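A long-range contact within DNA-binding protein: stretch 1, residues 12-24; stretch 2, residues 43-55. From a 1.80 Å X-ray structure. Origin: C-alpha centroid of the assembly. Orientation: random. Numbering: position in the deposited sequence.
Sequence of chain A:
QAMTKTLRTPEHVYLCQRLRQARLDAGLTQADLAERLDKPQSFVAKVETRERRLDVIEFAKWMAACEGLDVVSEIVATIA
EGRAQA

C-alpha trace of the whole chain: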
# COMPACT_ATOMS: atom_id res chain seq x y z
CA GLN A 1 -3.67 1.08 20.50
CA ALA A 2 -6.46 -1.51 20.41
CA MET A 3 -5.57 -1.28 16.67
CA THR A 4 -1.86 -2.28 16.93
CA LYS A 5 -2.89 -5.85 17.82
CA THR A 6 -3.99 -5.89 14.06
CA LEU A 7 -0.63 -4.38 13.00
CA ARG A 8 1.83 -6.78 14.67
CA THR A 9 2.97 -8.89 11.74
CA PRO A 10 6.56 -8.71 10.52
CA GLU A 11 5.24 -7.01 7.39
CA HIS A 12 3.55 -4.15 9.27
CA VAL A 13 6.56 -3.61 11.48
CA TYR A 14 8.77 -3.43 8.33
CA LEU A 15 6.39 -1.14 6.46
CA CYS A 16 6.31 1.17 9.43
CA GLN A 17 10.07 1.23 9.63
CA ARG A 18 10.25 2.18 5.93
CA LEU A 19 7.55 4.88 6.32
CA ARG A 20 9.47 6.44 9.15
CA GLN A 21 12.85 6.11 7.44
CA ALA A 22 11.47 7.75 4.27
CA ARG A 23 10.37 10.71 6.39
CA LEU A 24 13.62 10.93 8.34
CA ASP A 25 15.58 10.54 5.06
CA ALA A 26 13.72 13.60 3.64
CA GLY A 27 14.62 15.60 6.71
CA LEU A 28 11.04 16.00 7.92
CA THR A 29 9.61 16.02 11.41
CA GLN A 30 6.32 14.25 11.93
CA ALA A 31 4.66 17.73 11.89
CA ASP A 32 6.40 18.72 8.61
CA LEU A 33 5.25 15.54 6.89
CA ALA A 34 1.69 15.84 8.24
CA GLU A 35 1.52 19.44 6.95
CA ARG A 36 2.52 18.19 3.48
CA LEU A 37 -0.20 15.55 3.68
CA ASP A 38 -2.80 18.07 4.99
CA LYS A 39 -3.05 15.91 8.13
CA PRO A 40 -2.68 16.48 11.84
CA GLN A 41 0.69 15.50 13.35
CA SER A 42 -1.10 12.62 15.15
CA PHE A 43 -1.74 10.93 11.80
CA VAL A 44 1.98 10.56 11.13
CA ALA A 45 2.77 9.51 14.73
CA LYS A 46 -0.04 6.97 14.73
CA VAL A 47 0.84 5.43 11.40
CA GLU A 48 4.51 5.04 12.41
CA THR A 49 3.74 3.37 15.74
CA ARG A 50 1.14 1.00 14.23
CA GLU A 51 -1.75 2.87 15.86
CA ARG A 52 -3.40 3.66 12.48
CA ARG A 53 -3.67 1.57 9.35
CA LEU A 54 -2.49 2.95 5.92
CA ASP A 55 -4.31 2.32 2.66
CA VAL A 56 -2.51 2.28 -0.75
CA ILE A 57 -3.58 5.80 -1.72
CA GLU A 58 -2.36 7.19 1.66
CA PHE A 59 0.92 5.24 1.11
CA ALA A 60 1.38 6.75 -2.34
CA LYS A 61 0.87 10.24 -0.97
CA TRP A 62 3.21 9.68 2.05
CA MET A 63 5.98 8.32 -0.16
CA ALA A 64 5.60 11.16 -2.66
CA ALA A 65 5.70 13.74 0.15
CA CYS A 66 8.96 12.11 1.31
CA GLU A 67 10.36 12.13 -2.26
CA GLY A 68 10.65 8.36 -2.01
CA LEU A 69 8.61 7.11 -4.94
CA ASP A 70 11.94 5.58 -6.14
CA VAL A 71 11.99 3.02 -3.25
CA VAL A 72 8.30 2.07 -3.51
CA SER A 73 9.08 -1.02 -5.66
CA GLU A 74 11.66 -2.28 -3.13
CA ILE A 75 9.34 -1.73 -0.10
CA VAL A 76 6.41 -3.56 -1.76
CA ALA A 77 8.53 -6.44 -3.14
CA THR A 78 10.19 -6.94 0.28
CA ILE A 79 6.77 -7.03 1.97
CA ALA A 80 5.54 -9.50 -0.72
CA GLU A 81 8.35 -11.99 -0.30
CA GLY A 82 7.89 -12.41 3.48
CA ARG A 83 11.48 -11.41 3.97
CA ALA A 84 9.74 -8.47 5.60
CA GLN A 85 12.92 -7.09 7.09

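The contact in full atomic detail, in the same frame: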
# COMPACT_ATOMS: atom_id res chain seq x y z
N HIS A 12 3.96 -5.47 8.76
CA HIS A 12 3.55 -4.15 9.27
C HIS A 12 4.69 -3.44 9.95
O HIS A 12 4.89 -2.23 9.77
CB HIS A 12 2.48 -4.29 10.33
CG HIS A 12 1.21 -4.79 9.78
ND1 HIS A 12 0.86 -6.12 9.83
CD2 HIS A 12 0.20 -4.15 9.15
CE1 HIS A 12 -0.32 -6.28 9.23
NE2 HIS A 12 -0.73 -5.09 8.81
N VAL A 13 5.43 -4.18 10.75
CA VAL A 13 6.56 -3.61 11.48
C VAL A 13 7.59 -3.07 10.46
O VAL A 13 8.07 -1.95 10.54
CB VAL A 13 7.15 -4.67 12.43
CG1 VAL A 13 8.59 -4.36 12.83
CG2 VAL A 13 6.28 -4.83 13.65
N TYR A 14 7.87 -3.87 9.44
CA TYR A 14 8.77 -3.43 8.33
C TYR A 14 8.23 -2.21 7.59
O TYR A 14 8.95 -1.27 7.33
CB TYR A 14 9.01 -4.58 7.37
CG TYR A 14 9.77 -4.20 6.15
CD1 TYR A 14 11.15 -4.02 6.20
CD2 TYR A 14 9.13 -4.03 4.95
CE1 TYR A 14 11.85 -3.66 5.08
CE2 TYR A 14 9.82 -3.66 3.84
CZ TYR A 14 11.18 -3.50 3.91
OH TYR A 14 11.87 -3.14 2.79
N LEU A 15 6.96 -2.22 7.21
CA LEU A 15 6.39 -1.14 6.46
C LEU A 15 6.55 0.14 7.28
O LEU A 15 6.99 1.18 6.78
CB LEU A 15 4.92 -1.40 6.19
CG LEU A 15 4.13 -0.24 5.61
CD1 LEU A 15 4.75 0.31 4.28
CD2 LEU A 15 2.65 -0.66 5.39
N CYS A 16 6.29 0.01 8.58
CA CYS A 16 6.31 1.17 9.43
C CYS A 16 7.70 1.71 9.53
O CYS A 16 7.87 2.93 9.55
CB CYS A 16 5.73 0.86 10.77
SG CYS A 16 3.90 0.87 10.57
N GLN A 17 8.68 0.82 9.62
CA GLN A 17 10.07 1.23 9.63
C GLN A 17 10.40 2.02 8.36
O GLN A 17 11.07 3.06 8.40
CB GLN A 17 10.98 -0.04 9.79
CG GLN A 17 12.41 0.18 9.55
CD GLN A 17 13.04 1.23 10.40
OE1 GLN A 17 14.05 1.86 10.00
NE2 GLN A 17 12.50 1.42 11.61
N ARG A 18 9.99 1.50 7.22
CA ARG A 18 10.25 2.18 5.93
C ARG A 18 9.51 3.50 5.82
O ARG A 18 10.07 4.45 5.25
CB ARG A 18 9.88 1.32 4.72
CG ARG A 18 10.68 0.07 4.53
CD ARG A 18 12.24 0.33 4.58
NE ARG A 18 12.64 1.16 3.44
CZ ARG A 18 13.12 0.70 2.28
NH1 ARG A 18 13.23 -0.60 2.05
NH2 ARG A 18 13.52 1.55 1.34
N LEU A 19 8.30 3.59 6.36
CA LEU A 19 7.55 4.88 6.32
C LEU A 19 8.31 5.92 7.11
O LEU A 19 8.55 7.07 6.66
CB LEU A 19 6.19 4.68 6.87
CG LEU A 19 5.22 3.95 5.95
CD1 LEU A 19 3.92 3.71 6.73
CD2 LEU A 19 5.01 4.78 4.70
N ARG A 20 8.74 5.52 8.29
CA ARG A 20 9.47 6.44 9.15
C ARG A 20 10.81 6.81 8.52
O ARG A 20 11.23 7.96 8.57
CB ARG A 20 9.69 5.85 10.58
CG ARG A 20 10.56 6.69 11.48
CD ARG A 20 10.80 6.06 12.90
NE ARG A 20 11.01 4.60 12.84
CZ ARG A 20 10.07 3.69 13.18
NH1 ARG A 20 8.89 4.08 13.70
NH2 ARG A 20 10.34 2.39 13.10
N GLN A 21 11.53 5.82 7.98
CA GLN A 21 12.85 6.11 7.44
C GLN A 21 12.77 7.00 6.19
O GLN A 21 13.61 7.90 6.02
CB GLN A 21 13.63 4.80 7.18
CG GLN A 21 15.17 4.85 7.48
CD GLN A 21 15.55 5.49 8.82
OE1 GLN A 21 15.22 4.98 9.91
NE2 GLN A 21 16.28 6.61 8.74
N ALA A 22 11.72 6.82 5.37
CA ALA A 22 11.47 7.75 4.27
C ALA A 22 11.34 9.19 4.79
O ALA A 22 11.90 10.14 4.21
CB ALA A 22 10.24 7.32 3.39
N ARG A 23 10.58 9.39 5.86
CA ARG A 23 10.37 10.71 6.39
C ARG A 23 11.66 11.30 6.91
O ARG A 23 11.97 12.44 6.64
CB ARG A 23 9.36 10.69 7.53
CG ARG A 23 9.17 11.99 8.27
CD ARG A 23 8.12 11.90 9.29
NE ARG A 23 8.46 10.93 10.34
CZ ARG A 23 9.37 11.12 11.32
NH1 ARG A 23 10.08 12.23 11.42
NH2 ARG A 23 9.57 10.16 12.20
N LEU A 24 12.36 10.51 7.72
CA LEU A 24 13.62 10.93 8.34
C LEU A 24 14.65 11.18 7.25
O LEU A 24 15.41 12.15 7.36
CB LEU A 24 14.15 9.86 9.30
CG LEU A 24 13.38 9.64 10.61
CD1 LEU A 24 13.90 8.42 11.37
CD2 LEU A 24 13.42 10.88 11.47
N PHE A 43 -1.65 11.90 12.87
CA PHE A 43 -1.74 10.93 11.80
C PHE A 43 -0.41 10.25 11.52
O PHE A 43 -0.36 9.01 11.48
CB PHE A 43 -2.29 11.59 10.51
CG PHE A 43 -2.24 10.70 9.29
CD1 PHE A 43 -3.21 9.75 9.07
CD2 PHE A 43 -1.23 10.85 8.36
CE1 PHE A 43 -3.18 8.95 7.93
CE2 PHE A 43 -1.20 10.05 7.19
CZ PHE A 43 -2.14 9.09 6.99
N VAL A 44 0.64 11.05 11.36
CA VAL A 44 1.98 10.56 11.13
C VAL A 44 2.48 9.73 12.33
O VAL A 44 2.95 8.61 12.13
CB VAL A 44 2.94 11.67 10.78
CG1 VAL A 44 4.44 11.15 10.67
CG2 VAL A 44 2.50 12.31 9.44
N ALA A 45 2.34 10.27 13.53
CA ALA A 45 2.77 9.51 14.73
C ALA A 45 2.05 8.16 14.82
O ALA A 45 2.68 7.12 15.10
CB ALA A 45 2.54 10.31 16.02
N LYS A 46 0.75 8.18 14.61
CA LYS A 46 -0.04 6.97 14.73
C LYS A 46 0.29 5.94 13.67
O LYS A 46 0.40 4.74 13.97
CB LYS A 46 -1.53 7.26 14.75
CG LYS A 46 -1.99 7.82 16.07
CD LYS A 46 -3.46 8.27 16.01
CE LYS A 46 -3.99 8.61 17.40
NZ LYS A 46 -5.46 8.65 17.44
N VAL A 47 0.45 6.38 12.42
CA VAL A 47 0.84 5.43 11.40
C VAL A 47 2.18 4.75 11.73
O VAL A 47 2.35 3.54 11.55
CB VAL A 47 0.85 6.13 10.01
CG1 VAL A 47 1.64 5.32 8.98
CG2 VAL A 47 -0.61 6.43 9.54
N GLU A 48 3.16 5.55 12.11
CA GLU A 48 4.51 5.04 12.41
C GLU A 48 4.62 4.05 13.58
O GLU A 48 5.52 3.18 13.59
CB GLU A 48 5.46 6.22 12.60
CG GLU A 48 5.61 7.02 11.25
CD GLU A 48 6.69 8.07 11.31
OE1 GLU A 48 7.14 8.36 12.42
OE2 GLU A 48 7.12 8.62 10.27
N THR A 49 3.75 4.21 14.56
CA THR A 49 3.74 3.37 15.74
C THR A 49 2.61 2.33 15.70
O THR A 49 2.26 1.75 16.73
CB THR A 49 3.67 4.26 16.97
OG1 THR A 49 2.47 5.04 16.96
CG2 THR A 49 4.85 5.19 16.98
N ARG A 50 2.04 2.11 14.51
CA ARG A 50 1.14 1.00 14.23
C ARG A 50 -0.17 1.19 15.02
O ARG A 50 -0.76 0.24 15.54
CB ARG A 50 1.85 -0.33 14.55
CG ARG A 50 3.11 -0.51 13.66
CD ARG A 50 4.04 -1.61 14.05
NE ARG A 50 4.52 -1.50 15.40
CZ ARG A 50 4.06 -2.18 16.43
NH1 ARG A 50 3.15 -3.14 16.25
NH2 ARG A 50 4.54 -1.93 17.64
N GLU A 51 -0.53 2.45 15.19
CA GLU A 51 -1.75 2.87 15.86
C GLU A 51 -2.86 3.29 14.86
O GLU A 51 -4.01 3.49 15.28
CB GLU A 51 -1.44 4.03 16.79
CG GLU A 51 -0.98 3.56 18.19
CD GLU A 51 -0.54 4.69 19.07
OE1 GLU A 51 -1.13 5.77 18.97
OE2 GLU A 51 0.38 4.50 19.89
N ARG A 52 -2.46 3.47 13.59
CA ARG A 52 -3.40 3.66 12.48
C ARG A 52 -2.93 2.91 11.25
O ARG A 52 -1.76 2.89 10.92
CB ARG A 52 -3.54 5.14 12.15
CG ARG A 52 -4.66 5.39 11.10
CD ARG A 52 -4.66 6.77 10.64
NE ARG A 52 -5.72 7.07 9.66
CZ ARG A 52 -5.74 6.69 8.37
NH1 ARG A 52 -4.81 5.89 7.83
NH2 ARG A 52 -6.75 7.12 7.60
N ARG A 53 -3.89 2.30 10.57
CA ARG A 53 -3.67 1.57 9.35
C ARG A 53 -3.48 2.53 8.14
O ARG A 53 -4.00 3.65 8.16
CB ARG A 53 -4.89 0.68 9.14
CG ARG A 53 -4.74 -0.48 8.17
CD ARG A 53 -6.11 -0.87 7.52
NE ARG A 53 -6.65 0.26 6.73
CZ ARG A 53 -7.26 0.19 5.55
NH1 ARG A 53 -7.51 -0.97 4.93
NH2 ARG A 53 -7.66 1.33 4.99
N LEU A 54 -2.71 2.12 7.14
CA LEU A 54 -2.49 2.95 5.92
C LEU A 54 -3.07 2.26 4.70
O LEU A 54 -2.74 1.12 4.43
CB LEU A 54 -0.98 3.21 5.74
CG LEU A 54 -0.53 4.52 5.12
CD1 LEU A 54 -0.84 5.70 6.02
CD2 LEU A 54 0.94 4.49 4.75
N ASP A 55 -3.92 2.91 3.91
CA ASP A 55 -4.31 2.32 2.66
C ASP A 55 -3.28 2.65 1.55
O ASP A 55 -2.29 3.36 1.81
CB ASP A 55 -5.79 2.62 2.26
CG ASP A 55 -6.02 4.03 1.72
OD1 ASP A 55 -5.08 4.71 1.25
OD2 ASP A 55 -7.21 4.48 1.75
O HOH W 1 7.03 1.31 13.92

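A buried charge is tolerated in a small helical protein when a partner meets it with near-ideal geometry, and the packing of residues 12–24 against residues 43–55 in this DNA-binding protein is a compact illustration. The first stretch is helical throughout; the second begins as the last turns of a helix, residues 43–48, and continues as loop. The two helix axes run at 142° to each other and approach no closer than 9.9 Å. The backbones are nearest at Cys 16 and Glu 48, whose CA atoms lie 5.2 Å apart. About 500 Å² of surface is buried in all.

Glu 48 contributes more of this surface than any other residue. Its CA-to-CB bond points sideways, but an m, t conformation brings the carboxylate nearer the first helix, where Arg 23 receives it. The CA-to-CB bond of Arg 23 points toward the second stretch, and the side chain extends through two t torsions before turning at chi3 (p), which sets its guanidinium edge-on to the acid. The result is a salt bridge with two hydrogen bonds: Arg 23 NE donates to Glu 48 OE2 at 2.7 Å, almost perfectly straight at 178°, and Arg 23 NH2 donates to Glu 48 OE1 at 3.0 Å with a more bent angle of 146°. Two donors on one edge of an arginine match the two oxygens of a carboxylate, and both residues are buried, so each charge offsets the other where solvent is scarce. The aliphatic part of the arginine is also used, with Arg 23 CD lying 4.0 Å from Val 44 CG1.

The backbone of Glu 48 takes part as well. A water bridges the stretches, donating to Glu 48 O at 2.4 Å and accepting a weak hydrogen bond from Arg 20 NH1 at 3.3 Å.

Arg 50 provides the second large area, just beyond the helix end. Thr 49 is the first residue to leave helical geometry, and Arg 50 follows with positive phi and psi (67°, 33°), its CA-to-CB bond directed toward the first helix. The closest approaches are made by methylenes: Arg 50 CG lies 3.5 Å from Cys 16 SG, and Arg 50 CD lies 3.9 Å from Val 13 CG2. The guanidinium also lies near Val 13 CG2. A long side chain can cover apolar atoms with its stem. Cys 16 suits the closest backbone approach because it is small; its CB comes within 3.7 Å of Glu 48 O, and its SG sits 3.2 Å from Val 47 O.

Leu 19 supplies the apolar centre. Its CA-to-CB bond points toward the second stretch, and an m, t rotamer places CD1 3.6 Å from Val 47 CG1 and 3.7 Å from Leu 54 CD2. A single methyl of this branched side chain thereby touches both the helix and the later loop. All three residues are buried, and their hydrocarbon side chains pack without leaving any polar group to satisfy. The general lesson is a division between hydrocarbon packing and one well-paired ionic contact.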